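Local coordinates for putative short-chain dehydrogenase/reductase (Burkholderia xenovorans, PDB 5IZ4), which probably reduces carbonyl substrates with a nicotinamide cofactor such as NADPH, and binds ADP, at residues S152-N157 against F247-A252. Numbering follows the deposited sequence.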
loop_
_atom_site.group_PDB
_atom_site.type_symbol
_atom_site.label_atom_id
_atom_site.label_comp_id
_atom_site.label_asym_id
_atom_site.label_seq_id
_atom_site.Cartn_x
_atom_site.Cartn_y
_atom_site.Cartn_z
ATOM N N SER A 152 -4.418 21.932 -15.024
ATOM C CA SER A 152 -3.026 21.573 -14.803
ATOM C C SER A 152 -2.498 20.738 -15.961
ATOM O O SER A 152 -3.255 20.057 -16.661
ATOM C CB SER A 152 -2.879 20.783 -13.506
ATOM O OG SER A 152 -3.766 19.675 -13.523
ATOM N N THR A 153 -1.186 20.788 -16.157
ATOM C CA THR A 153 -0.542 19.938 -17.143
ATOM C C THR A 153 -0.157 18.602 -16.500
ATOM O O THR A 153 -0.423 18.354 -15.318
ATOM C CB THR A 153 0.658 20.666 -17.747
ATOM O OG1 THR A 153 1.482 21.161 -16.686
ATOM C CG2 THR A 153 0.183 21.842 -18.596
ATOM N N SER A 154 0.467 17.718 -17.278
ATOM C CA SER A 154 0.524 16.311 -16.900
ATOM C C SER A 154 1.884 15.695 -17.195
ATOM O O SER A 154 2.382 15.805 -18.315
ATOM C CB SER A 154 -0.563 15.523 -17.644
ATOM O OG SER A 154 -0.459 14.135 -17.373
ATOM N N VAL A 155 2.462 15.018 -16.203
ATOM C CA VAL A 155 3.627 14.152 -16.393
ATOM C C VAL A 155 3.195 12.719 -16.099
ATOM O O VAL A 155 2.614 12.445 -15.042
ATOM C CB VAL A 155 4.799 14.575 -15.486
ATOM C CG1 VAL A 155 5.995 13.613 -15.620
ATOM C CG2 VAL A 155 5.238 16.009 -15.829
ATOM N N VAL A 156 3.481 11.803 -17.022
ATOM C CA VAL A 156 3.155 10.387 -16.849
ATOM C C VAL A 156 4.449 9.590 -16.941
ATOM O O VAL A 156 5.139 9.628 -17.971
ATOM C CB VAL A 156 2.137 9.897 -17.892
ATOM C CG1 VAL A 156 1.891 8.384 -17.752
ATOM C CG2 VAL A 156 0.824 10.679 -17.786
ATOM N N ASN A 157 4.773 8.870 -15.872
ATOM C CA ASN A 157 5.983 8.058 -15.796
ATOM C C ASN A 157 5.619 6.600 -16.022
ATOM O O ASN A 157 4.753 6.066 -15.329
ATOM C CB ASN A 157 6.651 8.219 -14.426
ATOM C CG ASN A 157 7.093 9.639 -14.165
ATOM O OD1 ASN A 157 7.466 10.360 -15.092
ATOM N ND2 ASN A 157 7.049 10.055 -12.901
ATOM N N PHE A 247 -5.770 9.162 -20.780
ATOM C CA PHE A 247 -6.835 9.443 -19.822
ATOM C C PHE A 247 -6.323 10.276 -18.656
ATOM O O PHE A 247 -6.952 11.265 -18.264
ATOM C CB PHE A 247 -7.469 8.155 -19.286
ATOM C CG PHE A 247 -8.276 8.381 -18.028
ATOM C CD1 PHE A 247 -9.560 8.896 -18.100
ATOM C CD2 PHE A 247 -7.724 8.139 -16.776
ATOM C CE1 PHE A 247 -10.287 9.139 -16.957
ATOM C CE2 PHE A 247 -8.450 8.387 -15.625
ATOM C CZ PHE A 247 -9.731 8.891 -15.722
ATOM N N LEU A 248 -5.196 9.863 -18.062
ATOM C CA LEU A 248 -4.646 10.600 -16.934
ATOM C C LEU A 248 -4.343 12.040 -17.313
ATOM O O LEU A 248 -4.485 12.950 -16.485
ATOM C CB LEU A 248 -3.382 9.910 -16.413
ATOM C CG LEU A 248 -3.622 8.601 -15.658
ATOM C CD1 LEU A 248 -2.293 8.017 -15.212
ATOM C CD2 LEU A 248 -4.545 8.841 -14.459
ATOM N N THR A 249 -3.929 12.270 -18.557
ATOM C CA THR A 249 -3.608 13.627 -18.980
ATOM C C THR A 249 -4.861 14.462 -19.216
ATOM O O THR A 249 -4.965 15.595 -18.732
ATOM C CB THR A 249 -2.752 13.562 -20.243
ATOM O OG1 THR A 249 -1.526 12.899 -19.925
ATOM C CG2 THR A 249 -2.491 14.957 -20.814
ATOM N N ALA A 250 -5.828 13.920 -19.943
ATOM C CA ALA A 250 -6.911 14.739 -20.464
ATOM C C ALA A 250 -8.143 14.774 -19.568
ATOM O O ALA A 250 -8.932 15.722 -19.662
ATOM C CB ALA A 250 -7.312 14.241 -21.855
ATOM N N HIS A 251 -8.334 13.777 -18.707
ATOM C CA HIS A 251 -9.631 13.602 -18.062
ATOM C C HIS A 251 -9.529 13.334 -16.568
ATOM O O HIS A 251 -10.505 12.865 -15.969
ATOM C CB HIS A 251 -10.407 12.467 -18.730
ATOM C CG HIS A 251 -10.730 12.726 -20.166
ATOM N ND1 HIS A 251 -11.442 13.831 -20.578
ATOM C CD2 HIS A 251 -10.448 12.019 -21.286
ATOM C CE1 HIS A 251 -11.575 13.801 -21.893
ATOM N NE2 HIS A 251 -10.982 12.711 -22.346
ATOM N N ALA A 252 -8.397 13.642 -15.943
ATOM C CA ALA A 252 -8.157 13.292 -14.540
ATOM C C ALA A 252 -7.578 14.468 -13.755
ATOM O O ALA A 252 -6.505 14.358 -13.157
ATOM C CB ALA A 252 -7.229 12.081 -14.455
#
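The side chain of S154 packs against that of T249, its CB lying 3.6 Å from T249 OG1 and 3.8 Å from T249 CG2. The pair joins a central strand of the parallel Rossmann sheet, 153-158, to the last turn of helix 238-250, one of the helices covering the sheet in this short-chain dehydrogenase/reductase fold. S154 OG stands anti to the backbone N (chi1 175°) and comes within 3.0 Å of T249 OG1, close enough for a hydrogen bond, but the S154 hydroxyl could instead turn its proton to a different acceptor, which leaves this bond possible rather than settled. T249 OG1 is also hydrogen-bonded to A245 O in the preceding turn of its own helix, and its first torsion (chi1 -63°) sets the hydroxyl beside the backbone N. S154 and T249, both buried, are also where the two backbones come closest, with their CA atoms 5.3 Å apart.

Two residues along the strand, V156 continues the same face in apolar form, making a loose contact from its CG2 to L248 CB at 4.5 Å. Strand 195-202 borders this site: L200 touches both V156 and L248, while R196 holds the end of the helix through a hydrogen bond from NH1 to L248 O. At the other edge of strand 153-158, I99 of the neighbouring strand 97-100 packs on V156, and A97 meets T249. The side chains of V156 and T249 cross at a slant, with V156 CG2 3.9 Å from T249 OG1.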